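Local atomic coordinates of TouB protein (Pseudomonas stutzeri, PDB entry 2INC), a protein that is the small ubiquitin-like component of a toluene o-xylene monooxygenase, an enzyme that probably hydroxylates aromatic rings, although its own role in the complex is less clear. Residues 2-7 and 75-80; 6-11 and 35-40; 20-25 and 65-70; 26-31 and 49-54. All blocks are in the same frame, centred on the assembly; numbering follows the deposited sequence.

Contact 1 (2-7 and 75-80); sequences FPIMSN and ETLDII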
loop_
_atom_site.group_PDB
_atom_site.type_symbol
_atom_site.label_atom_id
_atom_site.label_comp_id
_atom_site.label_asym_id
_atom_site.label_seq_id
_atom_site.Cartn_x
_atom_site.Cartn_y
_atom_site.Cartn_z
ATOM N N PHE C 2 -52.428 28.970 15.642
ATOM C CA PHE C 2 -51.369 29.881 16.090
ATOM C C PHE C 2 -50.206 29.064 16.620
ATOM O O PHE C 2 -50.384 28.230 17.508
ATOM C CB PHE C 2 -51.906 30.814 17.159
ATOM C CG PHE C 2 -50.956 31.920 17.563
ATOM C CD1 PHE C 2 -50.842 33.080 16.802
ATOM C CD2 PHE C 2 -50.199 31.818 18.717
ATOM C CE1 PHE C 2 -49.991 34.095 17.182
ATOM C CE2 PHE C 2 -49.349 32.852 19.105
ATOM C CZ PHE C 2 -49.245 33.986 18.335
ATOM N N PRO C 3 -49.005 29.273 16.044
ATOM C CA PRO C 3 -47.862 28.463 16.476
ATOM C C PRO C 3 -47.248 29.003 17.735
ATOM O O PRO C 3 -47.007 30.217 17.874
ATOM C CB PRO C 3 -46.883 28.596 15.306
ATOM C CG PRO C 3 -47.166 30.010 14.767
ATOM C CD PRO C 3 -48.664 30.207 14.952
ATOM N N ILE C 4 -47.024 28.111 18.677
ATOM C CA ILE C 4 -46.167 28.459 19.782
ATOM C C ILE C 4 -45.082 27.390 19.937
ATOM O O ILE C 4 -45.185 26.273 19.381
ATOM C CB ILE C 4 -46.956 28.666 21.135
ATOM C CG1 ILE C 4 -47.751 27.420 21.511
ATOM C CG2 ILE C 4 -47.878 29.922 21.062
ATOM C CD1 ILE C 4 -47.093 26.528 22.498
ATOM N N MET C 5 -44.068 27.737 20.723
ATOM C CA MET C 5 -42.969 26.832 21.120
ATOM C C MET C 5 -43.104 26.464 22.604
ATOM O O MET C 5 -43.083 27.325 23.500
ATOM C CB MET C 5 -41.563 27.481 20.872
ATOM C CG MET C 5 -41.305 27.944 19.402
ATOM S SD MET C 5 -41.582 26.643 18.195
ATOM C CE MET C 5 -40.923 27.394 16.698
ATOM N N SER C 6 -43.204 25.175 22.852
ATOM C CA SER C 6 -43.497 24.649 24.171
ATOM C C SER C 6 -42.229 24.191 24.819
ATOM O O SER C 6 -41.595 23.294 24.293
ATOM C CB SER C 6 -44.415 23.431 23.980
ATOM O OG SER C 6 -44.514 22.682 25.184
ATOM N N ASN C 7 -41.872 24.806 25.947
ATOM C CA ASN C 7 -40.770 24.416 26.792
ATOM C C ASN C 7 -41.404 23.755 28.052
ATOM O O ASN C 7 -41.748 24.431 29.035
ATOM C CB ASN C 7 -39.978 25.678 27.206
ATOM C CG ASN C 7 -38.682 25.357 27.922
ATOM O OD1 ASN C 7 -38.137 24.256 27.797
ATOM N ND2 ASN C 7 -38.165 26.324 28.663
ATOM N N GLU C 75 -43.830 32.469 19.757
ATOM C CA GLU C 75 -43.434 32.779 21.145
ATOM C C GLU C 75 -43.164 31.500 21.923
ATOM O O GLU C 75 -43.892 30.485 21.774
ATOM C CB GLU C 75 -44.595 33.511 21.837
ATOM C CG GLU C 75 -44.253 34.055 23.181
ATOM C CD GLU C 75 -43.720 35.469 23.085
ATOM O OE1 GLU C 75 -44.295 36.281 22.301
ATOM O OE2 GLU C 75 -42.745 35.763 23.808
ATOM N N THR C 76 -42.117 31.522 22.758
ATOM C CA THR C 76 -41.852 30.375 23.618
ATOM C C THR C 76 -42.580 30.535 24.944
ATOM O O THR C 76 -42.468 31.572 25.623
ATOM C CB THR C 76 -40.313 30.153 23.836
ATOM O OG1 THR C 76 -39.720 29.956 22.533
ATOM C CG2 THR C 76 -40.011 28.930 24.703
ATOM N N LEU C 77 -43.226 29.447 25.329
ATOM C CA LEU C 77 -44.007 29.363 26.576
ATOM C C LEU C 77 -43.515 28.218 27.441
ATOM O O LEU C 77 -43.402 27.077 26.962
ATOM C CB LEU C 77 -45.483 29.124 26.220
ATOM C CG LEU C 77 -46.168 30.163 25.352
ATOM C CD1 LEU C 77 -47.591 29.707 25.008
ATOM C CD2 LEU C 77 -46.134 31.548 25.994
ATOM N N ASP C 78 -43.219 28.502 28.712
ATOM C CA ASP C 78 -42.937 27.448 29.696
ATOM C C ASP C 78 -44.251 26.801 30.149
ATOM O O ASP C 78 -45.245 27.507 30.337
ATOM C CB ASP C 78 -42.231 28.041 30.907
ATOM C CG ASP C 78 -40.919 28.664 30.556
ATOM O OD1 ASP C 78 -40.280 28.159 29.574
ATOM O OD2 ASP C 78 -40.538 29.645 31.252
ATOM N N ILE C 79 -44.279 25.481 30.248
ATOM C CA ILE C 79 -45.465 24.798 30.747
ATOM C C ILE C 79 -44.969 24.130 32.002
ATOM O O ILE C 79 -44.119 23.203 31.963
ATOM C CB ILE C 79 -46.093 23.792 29.748
ATOM C CG1 ILE C 79 -46.354 24.443 28.397
ATOM C CG2 ILE C 79 -47.477 23.326 30.242
ATOM C CD1 ILE C 79 -45.122 24.517 27.571
ATOM N N ILE C 80 -45.445 24.660 33.126
ATOM C CA ILE C 80 -44.931 24.285 34.443
ATOM C C ILE C 80 -45.995 23.608 35.350
ATOM O O ILE C 80 -47.194 23.880 35.227
ATOM C CB ILE C 80 -44.276 25.511 35.144
ATOM C CG1 ILE C 80 -45.309 26.611 35.325
ATOM C CG2 ILE C 80 -43.114 26.054 34.274
ATOM C CD1 ILE C 80 -44.799 27.885 36.022
#

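Contact 2 (6-11 and 35-40); sequences SNFERD and HSINRR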
loop_
_atom_site.group_PDB
_atom_site.type_symbol
_atom_site.label_atom_id
_atom_site.label_comp_id
_atom_site.label_asym_id
_atom_site.label_seq_id
_atom_site.Cartn_x
_atom_site.Cartn_y
_atom_site.Cartn_z
ATOM N N SER C 6 -43.204 25.175 22.852
ATOM C CA SER C 6 -43.497 24.649 24.171
ATOM C C SER C 6 -42.229 24.191 24.819
ATOM O O SER C 6 -41.595 23.294 24.293
ATOM C CB SER C 6 -44.415 23.431 23.980
ATOM O OG SER C 6 -44.514 22.682 25.184
ATOM N N ASN C 7 -41.872 24.806 25.947
ATOM C CA ASN C 7 -40.770 24.416 26.792
ATOM C C ASN C 7 -41.404 23.755 28.052
ATOM O O ASN C 7 -41.748 24.431 29.035
ATOM C CB ASN C 7 -39.978 25.678 27.206
ATOM C CG ASN C 7 -38.682 25.357 27.922
ATOM O OD1 ASN C 7 -38.137 24.256 27.797
ATOM N ND2 ASN C 7 -38.165 26.324 28.663
ATOM N N PHE C 8 -41.571 22.439 27.998
ATOM C CA PHE C 8 -42.348 21.721 28.992
ATOM C C PHE C 8 -41.484 21.363 30.200
ATOM O O PHE C 8 -40.322 20.925 30.030
ATOM C CB PHE C 8 -42.967 20.478 28.364
ATOM C CG PHE C 8 -44.180 19.990 29.110
ATOM C CD1 PHE C 8 -45.462 20.352 28.683
ATOM C CD2 PHE C 8 -44.049 19.196 30.246
ATOM C CE1 PHE C 8 -46.608 19.907 29.369
ATOM C CE2 PHE C 8 -45.194 18.766 30.945
ATOM C CZ PHE C 8 -46.459 19.139 30.506
ATOM N N GLU C 9 -42.012 21.563 31.423
ATOM C CA GLU C 9 -41.169 21.390 32.604
ATOM C C GLU C 9 -40.671 19.967 32.657
ATOM O O GLU C 9 -41.431 19.021 32.370
ATOM C CB GLU C 9 -41.904 21.734 33.899
ATOM C CG GLU C 9 -41.063 21.516 35.141
ATOM C CD GLU C 9 -41.733 22.078 36.408
ATOM O OE1 GLU C 9 -42.890 22.558 36.340
ATOM O OE2 GLU C 9 -41.089 22.026 37.472
ATOM N N ARG C 10 -39.374 19.843 32.949
ATOM C CA ARG C 10 -38.679 18.538 33.050
ATOM C C ARG C 10 -38.402 17.800 31.732
ATOM O O ARG C 10 -37.728 16.759 31.750
ATOM C CB ARG C 10 -39.433 17.608 34.008
ATOM C CG ARG C 10 -39.585 18.204 35.394
ATOM C CD ARG C 10 -40.420 17.276 36.227
ATOM N NE ARG C 10 -39.615 16.106 36.527
ATOM C CZ ARG C 10 -38.784 16.026 37.561
ATOM N NH1 ARG C 10 -38.693 17.046 38.431
ATOM N NH2 ARG C 10 -38.059 14.923 37.724
ATOM N N ASP C 11 -38.968 18.275 30.619
ATOM C CA ASP C 11 -38.539 17.821 29.286
ATOM C C ASP C 11 -37.122 18.389 28.956
ATOM O O ASP C 11 -36.584 19.242 29.694
ATOM C CB ASP C 11 -39.550 18.233 28.218
ATOM C CG ASP C 11 -39.613 17.235 27.047
ATOM O OD1 ASP C 11 -38.647 16.463 26.816
ATOM O OD2 ASP C 11 -40.635 17.221 26.328
ATOM N N HIS C 35 -47.204 16.229 23.853
ATOM C CA HIS C 35 -45.910 16.013 23.199
ATOM C C HIS C 35 -44.800 15.764 24.211
ATOM O O HIS C 35 -43.635 15.623 23.812
ATOM C CB HIS C 35 -45.561 17.198 22.289
ATOM C CG HIS C 35 -46.461 17.316 21.101
ATOM N ND1 HIS C 35 -46.453 16.406 20.058
ATOM C CD2 HIS C 35 -47.434 18.212 20.809
ATOM C CE1 HIS C 35 -47.384 16.739 19.179
ATOM N NE2 HIS C 35 -47.993 17.829 19.610
ATOM N N SER C 36 -45.140 15.676 25.502
ATOM C CA SER C 36 -44.127 15.538 26.559
ATOM C C SER C 36 -44.498 14.538 27.649
ATOM O O SER C 36 -43.707 13.634 27.941
ATOM C CB SER C 36 -43.837 16.881 27.196
ATOM O OG SER C 36 -43.397 17.817 26.200
ATOM N N ILE C 37 -45.696 14.693 28.243
ATOM C CA ILE C 37 -46.142 13.787 29.332
ATOM C C ILE C 37 -46.292 12.376 28.761
ATOM O O ILE C 37 -46.880 12.200 27.667
ATOM C CB ILE C 37 -47.466 14.269 30.023
ATOM C CG1 ILE C 37 -47.316 15.656 30.681
ATOM C CG2 ILE C 37 -48.044 13.169 31.023
ATOM C CD1 ILE C 37 -46.443 15.704 31.936
ATOM N N ASN C 38 -45.760 11.378 29.480
ATOM C CA ASN C 38 -45.786 10.002 28.982
ATOM C C ASN C 38 -44.943 9.773 27.710
ATOM O O ASN C 38 -45.045 8.713 27.076
ATOM C CB ASN C 38 -47.228 9.521 28.737
ATOM C CG ASN C 38 -47.959 9.250 30.034
ATOM O OD1 ASN C 38 -47.393 8.632 30.965
ATOM N ND2 ASN C 38 -49.195 9.749 30.133
ATOM N N ARG C 39 -44.118 10.764 27.372
ATOM C CA ARG C 39 -43.159 10.612 26.290
ATOM C C ARG C 39 -41.710 10.286 26.708
ATOM O O ARG C 39 -41.239 9.275 26.247
ATOM C CB ARG C 39 -43.356 11.660 25.170
ATOM C CG ARG C 39 -44.559 11.312 24.232
ATOM C CD ARG C 39 -44.724 12.333 23.080
ATOM N NE ARG C 39 -45.978 12.139 22.357
ATOM C CZ ARG C 39 -46.108 11.371 21.277
ATOM N NH1 ARG C 39 -45.070 10.714 20.796
ATOM N NH2 ARG C 39 -47.286 11.243 20.681
ATOM N N ARG C 40 -41.404 11.438 27.292
ATOM C CA ARG C 40 -40.496 11.882 28.151
ATOM C C ARG C 40 -40.692 12.556 29.503
ATOM O O ARG C 40 -39.731 12.809 30.050
ATOM C CB ARG C 40 -39.632 12.759 27.392
ATOM C CG ARG C 40 -39.144 12.236 26.269
ATOM C CD ARG C 40 -38.449 13.280 25.365
ATOM N NE ARG C 40 -39.127 13.249 24.135
ATOM C CZ ARG C 40 -39.857 14.148 23.599
ATOM N NH1 ARG C 40 -39.974 15.358 24.024
ATOM N NH2 ARG C 40 -40.277 13.793 22.554
HETATM O O HOH W 1 -44.493 20.100 25.090
HETATM O O HOH W 2 -38.318 14.281 32.645
#

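Contact 3 (20-25 and 65-70); sequences DTEDTM and IVSDAG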
loop_
_atom_site.group_PDB
_atom_site.type_symbol
_atom_site.label_atom_id
_atom_site.label_comp_id
_atom_site.label_asym_id
_atom_site.label_seq_id
_atom_site.Cartn_x
_atom_site.Cartn_y
_atom_site.Cartn_z
ATOM N N ASP C 20 -54.838 27.030 19.247
ATOM C CA ASP C 20 -55.860 27.880 18.629
ATOM C C ASP C 20 -55.951 29.217 19.350
ATOM O O ASP C 20 -55.775 29.257 20.559
ATOM C CB ASP C 20 -57.206 27.192 18.740
ATOM C CG ASP C 20 -58.241 27.835 17.855
ATOM O OD1 ASP C 20 -58.297 27.477 16.646
ATOM O OD2 ASP C 20 -58.983 28.696 18.386
ATOM N N THR C 21 -56.232 30.303 18.630
ATOM C CA THR C 21 -56.372 31.633 19.262
ATOM C C THR C 21 -57.514 31.678 20.315
ATOM O O THR C 21 -57.508 32.500 21.240
ATOM C CB THR C 21 -56.570 32.748 18.186
ATOM O OG1 THR C 21 -57.620 32.375 17.275
ATOM C CG2 THR C 21 -55.296 32.948 17.365
ATOM N N GLU C 22 -58.445 30.738 20.196
ATOM C CA GLU C 22 -59.539 30.581 21.160
ATOM C C GLU C 22 -59.227 29.686 22.387
ATOM O O GLU C 22 -60.024 29.614 23.329
ATOM C CB GLU C 22 -60.780 30.074 20.412
ATOM C CG GLU C 22 -61.220 30.994 19.266
ATOM C CD GLU C 22 -61.300 32.461 19.705
ATOM O OE1 GLU C 22 -60.678 33.342 19.035
ATOM O OE2 GLU C 22 -61.960 32.724 20.739
ATOM N N ASP C 23 -58.096 28.986 22.381
ATOM C CA ASP C 23 -57.745 28.155 23.509
ATOM C C ASP C 23 -57.536 28.984 24.746
ATOM O O ASP C 23 -57.027 30.104 24.696
ATOM C CB ASP C 23 -56.473 27.325 23.237
ATOM C CG ASP C 23 -56.693 26.250 22.196
ATOM O OD1 ASP C 23 -57.870 25.893 21.961
ATOM O OD2 ASP C 23 -55.699 25.756 21.591
ATOM N N THR C 24 -57.985 28.427 25.860
ATOM C CA THR C 24 -57.601 28.872 27.181
ATOM C C THR C 24 -56.161 28.397 27.495
ATOM O O THR C 24 -55.698 27.415 26.913
ATOM C CB THR C 24 -58.543 28.167 28.152
ATOM O OG1 THR C 24 -59.877 28.681 27.948
ATOM C CG2 THR C 24 -58.161 28.454 29.524
ATOM N N MET C 25 -55.483 29.011 28.472
ATOM C CA MET C 25 -54.195 28.462 28.895
ATOM C C MET C 25 -54.255 26.977 29.279
ATOM O O MET C 25 -53.350 26.205 28.916
ATOM C CB MET C 25 -53.544 29.311 29.978
ATOM C CG MET C 25 -53.269 30.739 29.454
ATOM S SD MET C 25 -52.164 30.773 27.985
ATOM C CE MET C 25 -52.844 32.166 27.068
ATOM N N ILE C 65 -57.422 33.452 27.375
ATOM C CA ILE C 65 -57.358 32.811 26.049
ATOM C C ILE C 65 -56.202 33.376 25.195
ATOM O O ILE C 65 -55.740 34.513 25.415
ATOM C CB ILE C 65 -58.734 32.784 25.253
ATOM C CG1 ILE C 65 -59.024 34.099 24.539
ATOM C CG2 ILE C 65 -59.909 32.390 26.179
ATOM C CD1 ILE C 65 -59.830 33.941 23.256
ATOM N N VAL C 66 -55.735 32.555 24.254
ATOM C CA VAL C 66 -54.512 32.854 23.480
ATOM C C VAL C 66 -54.641 34.224 22.817
ATOM O O VAL C 66 -53.725 35.043 22.916
ATOM C CB VAL C 66 -54.243 31.782 22.388
ATOM C CG1 VAL C 66 -53.250 32.317 21.333
ATOM C CG2 VAL C 66 -53.728 30.506 23.014
ATOM N N SER C 67 -55.807 34.445 22.184
ATOM C CA SER C 67 -56.226 35.714 21.550
ATOM C C SER C 67 -55.933 36.961 22.383
ATOM O O SER C 67 -55.693 38.048 21.827
ATOM C CB SER C 67 -57.732 35.667 21.311
ATOM O OG SER C 67 -58.088 36.274 20.089
ATOM N N ASP C 68 -55.946 36.799 23.705
ATOM C CA ASP C 68 -55.789 37.905 24.649
ATOM C C ASP C 68 -54.417 37.944 25.289
ATOM O O ASP C 68 -54.142 38.791 26.155
ATOM C CB ASP C 68 -56.855 37.786 25.759
ATOM C CG ASP C 68 -58.290 37.805 25.204
ATOM O OD1 ASP C 68 -58.542 38.570 24.248
ATOM O OD2 ASP C 68 -59.163 37.059 25.721
ATOM N N ALA C 69 -53.552 37.004 24.903
ATOM C CA ALA C 69 -52.277 36.838 25.625
ATOM C C ALA C 69 -51.163 37.770 25.115
ATOM O O ALA C 69 -50.142 37.976 25.816
ATOM C CB ALA C 69 -51.830 35.337 25.647
ATOM N N GLY C 70 -51.348 38.333 23.914
ATOM C CA GLY C 70 -50.342 39.256 23.354
ATOM C C GLY C 70 -49.063 38.509 22.968
ATOM O O GLY C 70 -47.951 38.970 23.206
#

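Contact 4 (26-31 and 49-54); sequences DQVAEK and LRVRRH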
loop_
_atom_site.group_PDB
_atom_site.type_symbol
_atom_site.label_atom_id
_atom_site.label_comp_id
_atom_site.label_asym_id
_atom_site.label_seq_id
_atom_site.Cartn_x
_atom_site.Cartn_y
_atom_site.Cartn_z
ATOM N N ASP C 26 -55.331 26.574 29.962
ATOM C CA ASP C 26 -55.545 25.182 30.298
ATOM C C ASP C 26 -55.529 24.298 29.047
ATOM O O ASP C 26 -54.957 23.187 29.064
ATOM C CB ASP C 26 -56.912 25.005 31.023
ATOM C CG ASP C 26 -56.835 25.295 32.518
ATOM O OD1 ASP C 26 -55.722 25.432 33.054
ATOM O OD2 ASP C 26 -57.896 25.365 33.187
ATOM N N GLN C 27 -56.181 24.749 27.977
ATOM C CA GLN C 27 -56.258 23.918 26.761
ATOM C C GLN C 27 -54.932 23.956 25.964
ATOM O O GLN C 27 -54.613 23.014 25.233
ATOM C CB GLN C 27 -57.402 24.345 25.856
ATOM C CG GLN C 27 -58.755 24.095 26.515
ATOM C CD GLN C 27 -59.870 24.919 25.915
ATOM O OE1 GLN C 27 -59.755 26.148 25.763
ATOM N NE2 GLN C 27 -60.980 24.244 25.581
ATOM N N VAL C 28 -54.190 25.054 26.115
ATOM C CA VAL C 28 -52.832 25.124 25.553
ATOM C C VAL C 28 -51.938 24.105 26.239
ATOM O O VAL C 28 -51.251 23.340 25.563
ATOM C CB VAL C 28 -52.250 26.532 25.692
ATOM C CG1 VAL C 28 -50.767 26.527 25.398
ATOM C CG2 VAL C 28 -52.960 27.474 24.733
ATOM N N ALA C 29 -51.949 24.088 27.578
ATOM C CA ALA C 29 -51.114 23.159 28.350
ATOM C C ALA C 29 -51.430 21.713 27.984
ATOM O O ALA C 29 -50.525 20.861 27.853
ATOM C CB ALA C 29 -51.268 23.415 29.846
ATOM N N GLU C 30 -52.715 21.434 27.781
ATOM C CA GLU C 30 -53.155 20.121 27.299
ATOM C C GLU C 30 -52.476 19.740 25.985
ATOM O O GLU C 30 -51.904 18.652 25.859
ATOM C CB GLU C 30 -54.688 20.125 27.125
ATOM C CG GLU C 30 -55.274 18.951 26.362
ATOM C CD GLU C 30 -55.284 17.644 27.181
ATOM O OE1 GLU C 30 -54.761 17.651 28.339
ATOM O OE2 GLU C 30 -55.815 16.609 26.661
ATOM N N LYS C 31 -52.570 20.632 25.010
ATOM C CA LYS C 31 -51.978 20.447 23.707
ATOM C C LYS C 31 -50.471 20.239 23.796
ATOM O O LYS C 31 -49.944 19.352 23.158
ATOM C CB LYS C 31 -52.321 21.620 22.792
ATOM C CG LYS C 31 -53.660 21.416 22.080
ATOM C CD LYS C 31 -54.167 22.711 21.514
ATOM C CE LYS C 31 -55.377 22.508 20.637
ATOM N NZ LYS C 31 -55.931 23.851 20.254
ATOM N N LEU C 49 -51.080 22.123 35.478
ATOM C CA LEU C 49 -50.178 22.678 34.453
ATOM C C LEU C 49 -50.481 24.134 34.210
ATOM O O LEU C 49 -51.618 24.488 33.849
ATOM C CB LEU C 49 -50.307 21.937 33.116
ATOM C CG LEU C 49 -50.062 20.441 33.144
ATOM C CD1 LEU C 49 -50.126 19.863 31.745
ATOM C CD2 LEU C 49 -48.721 20.185 33.787
ATOM N N ARG C 50 -49.487 24.989 34.403
ATOM C CA ARG C 50 -49.656 26.422 34.118
ATOM C C ARG C 50 -48.858 26.861 32.863
ATOM O O ARG C 50 -47.928 26.153 32.446
ATOM C CB ARG C 50 -49.264 27.232 35.355
ATOM C CG ARG C 50 -50.200 26.916 36.557
ATOM C CD ARG C 50 -51.671 27.201 36.202
ATOM N NE ARG C 50 -51.888 28.599 35.806
ATOM C CZ ARG C 50 -51.798 29.649 36.627
ATOM N NH1 ARG C 50 -51.490 29.474 37.904
ATOM N NH2 ARG C 50 -52.007 30.878 36.166
ATOM N N VAL C 51 -49.223 28.004 32.277
ATOM C CA VAL C 51 -48.494 28.578 31.120
ATOM C C VAL C 51 -47.807 29.910 31.494
ATOM O O VAL C 51 -48.487 30.841 31.933
ATOM C CB VAL C 51 -49.455 28.791 29.908
ATOM C CG1 VAL C 51 -48.686 29.269 28.664
ATOM C CG2 VAL C 51 -50.201 27.515 29.575
ATOM N N ARG C 52 -46.476 30.016 31.347
ATOM C CA ARG C 52 -45.835 31.338 31.435
ATOM C C ARG C 52 -44.985 31.674 30.224
ATOM O O ARG C 52 -44.399 30.783 29.583
ATOM C CB ARG C 52 -45.030 31.548 32.710
ATOM C CG ARG C 52 -44.052 30.503 32.979
ATOM C CD ARG C 52 -42.940 30.935 33.936
ATOM N NE ARG C 52 -41.987 29.829 33.930
ATOM C CZ ARG C 52 -41.144 29.531 34.915
ATOM N NH1 ARG C 52 -41.106 30.280 36.020
ATOM N NH2 ARG C 52 -40.337 28.476 34.792
ATOM N N ARG C 53 -44.950 32.957 29.900
ATOM C CA ARG C 53 -44.174 33.460 28.793
ATOM C C ARG C 53 -42.693 33.248 29.135
ATOM O O ARG C 53 -42.231 33.721 30.176
ATOM C CB ARG C 53 -44.494 34.933 28.588
ATOM C CG ARG C 53 -43.853 35.556 27.360
ATOM C CD ARG C 53 -43.966 37.078 27.406
ATOM N NE ARG C 53 -45.241 37.461 26.843
ATOM C CZ ARG C 53 -46.073 38.371 27.344
ATOM N NH1 ARG C 53 -45.780 39.036 28.464
ATOM N NH2 ARG C 53 -47.225 38.598 26.713
ATOM N N HIS C 54 -41.965 32.522 28.273
ATOM C CA HIS C 54 -40.586 32.134 28.588
ATOM C C HIS C 54 -39.726 33.363 28.814
ATOM O O HIS C 54 -38.953 33.411 29.771
ATOM C CB HIS C 54 -39.950 31.260 27.490
ATOM C CG HIS C 54 -38.598 30.723 27.865
ATOM N ND1 HIS C 54 -37.426 31.199 27.314
ATOM C CD2 HIS C 54 -38.236 29.750 28.734
ATOM C CE1 HIS C 54 -36.402 30.555 27.846
ATOM N NE2 HIS C 54 -36.864 29.674 28.715
HETATM O O HOH W 3 -53.952 23.193 33.420
#

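Contact 1 (2-7 and 75-80)
Met5 and Thr76, Ser6 and Leu77, and Asn7 and Asp78 pair across two parallel strands. Strand 2-7 contributes both N-H and C=O of alternate residues. Met5 N gives to Glu75 O at 2.9 Å, and Leu77 N gives to Met5 O at 2.8 Å. Asn7 N then binds Leu77 O, and Ile79 N binds Asn7 O. The last bond is the most bent of the four, at 160°. Met5 O and Asn7 O each also receive a CA-H contact, from Thr76 CA and Asp78 CA.

Apolar contacts lie on the side facing helix 25-33. Ile4 and Leu77 cross at about a right angle, with Ile4 CG2 4.0 Å from Leu77 CD1. The bend of Ile79 at chi2 (80°) turns its CD1 to within 3.1 Å of Ser6 OG, a tight fit. Cys32 of the helix covers Ile4, Ser6 and Ile79.

Polar side chains gather on the face of Met5, Thr76, Asn7 and Asp78. Thr76 OG1 touches Met5 CB at 3.5 Å, but its hydrogen bond is to an acidic side chain of another protein chain. Asn7 and Asp78 lie side by side, pointing the same way. Asn7 ND2 is within hydrogen-bonding distance of Asp78 OD1, but the bond is bent and the position of that oxygen is less sure. Asn7 ND2 also bonds the backbone of another protein chain. Asp78 OD2 pairs with Arg52.

Parallel pairing of the first and last strands, with a helix packed over one face, is the central feature of the ubiquitin-like beta-grasp fold.

Contact 2 (6-11 and 35-40)
Phe8 and Asp11 bound a type II beta turn that faces a loop running from Ser36 to Arg40. In this beta-grasp protein the turn lies in the link between strands 2-8 and 14-19, and the loop follows helix 25-33. Asp11 N closes the turn on Phe8 O. In the loop, Ser36 O takes two backbone donors, Arg39 N and Arg40 N.

Asp11 joins the two segments. Its OD2 receives Ser36 OG at 2.8 Å, on the anti lone pair, away from OD1. The same OD2 forms a salt bridge with Arg40 NH1 at 3.0 Å and lies at the edge of the guanidinium, near its plane. A second bond from Arg40 NH1 to Asp11 OD1 is weak at 3.3 Å. The carboxylate and guanidinium planes are 33° apart. An aromatic side chain of another protein chain makes a cation-pi contact with Arg40.

The Phe8 ring packs beside this polar pair. CB of Phe8 points toward the loop, and chi1 (-157°) sets CG anti to the backbone N, beside Ser36. Ser36 CB sits over one face, 4.0 Å from the Phe8 ring centroid. The side chains of Phe8 and Ile37 cross at about a right angle, and Ile37 CD1 meets Phe8 CE2 obliquely at 3.5 Å. Cys32 and Ala33 of the helix also touch this ring.

A water ties the strand to the loop: it lies 2.6 Å from Ser6 OG and donates to Ser36 OG at 2.8 Å.

Contact 3 (20-25 and 65-70)
The Thr21 carbonyl meets Ser67 N in its own plane, on a lone pair, at 2.8 Å from O to N. The Asp23 carbonyl is met almost head-on: Val66 N lies 2.8 Å from Asp23 O, at a C=O...N angle of 172°. Ile65 CA adds a CA-H contact to the same oxygen. The flat carboxylates brace the turn that presents these carbonyls. Glu22 N reaches Asp20 OD2 on its anti side, 30° out of the plane, which makes an Asx turn. Asp20 N comes to Asp23 OD2 from above that carboxylate. Asp23 OD2 also pairs with Lys31, although that contact is too short for its details to be sure. Asp20 to Asp23 forms a type I beta turn.

Side chains fill in around the two bonds. Ile65 CD1 lies 3.4 Å from Thr21 O. The side chains of Glu22 and Ile65 lie side by side, pointing the same way, with Glu22 OE2 3.5 Å from Ile65 CD1. Val66 points toward the turn, with CG2 3.4 Å from Asp20 O. Met25 bends so that its CE lies 3.6 Å from Ala69 CB.

Thr24 sits at the N-cap position of helix 25-33, though its side chain makes no capping bond. The contact thus ties the start of this helix to the loop leading to strand 76-82. Val66 packs on Val28 of the helix and on Phe2 of strand 2-8.

Contact 4 (26-31 and 49-54)
Val28 and Val51 meet through one methyl each. Val51 has CG1 anti to the backbone N (chi1 -175°), which puts CG2 anti to the carbonyl carbon. Val28 CG1, anti to its own N (chi1 168°), lies 4.3 Å from Val51 CG2.

This is the packing of helix on sheet in a ubiquitin-like beta-grasp fold. The helix segment 26-31 runs nearly at right angles to strand 49-53, at 99°. Their axes come within 7.7 Å. This close approach is consistent with the small methyl of Ala29 at the crossing. Its CB points at the strand and touches Leu49 CB at 3.7 Å. The same methyl, Ala29 CB, meets Val51 CG2 at 4.2 Å. Leu49 CD1 lies beside the helix backbone, 4.0 Å from Ala29 O.

No direct hydrogen bond joins the two segments, and the interface is mainly apolar. Leu49 and Val51 both point toward the helix. Arg50 between them points away. Further packing surrounds the small contact: Leu49 also touches Phe8 and Phe81, and Ile79 of the central strand meets Ala29.

At the margin the contact turns polar. Asp26 OD1 forms a salt bridge with Arg62, which follows strand 59-60. A water bridges the helix to the strand here. It donates to Asp26 OD1 at 2.9 Å and to Leu49 O at 2.7 Å.

Overall arrangement
Contact 1 forms the centre of the sheet, and contacts 2 and 4 build outward from it. Contact 2 continues strand 2-8 into its turn and shares Ser6 and Asn7; Ile79 O and Glu9 N are 2.7 Å apart. Contact 4 lies closest to contact 1, with centres about 8 Å apart, and its strand 48-53 borders strand 76-82. It meets contact 2 where Phe8 packs on Leu49. Contact 3 meets contact 1 through Phe2 and contact 4 at helix 25-33, with centres about 12 Å and 10 Å away. Contacts 2 and 3 sit on opposite sides of the chain's centre, centres about 21 Å apart. Contacts 1 and 2 border the chain of another protein, whereas none touches contact 3.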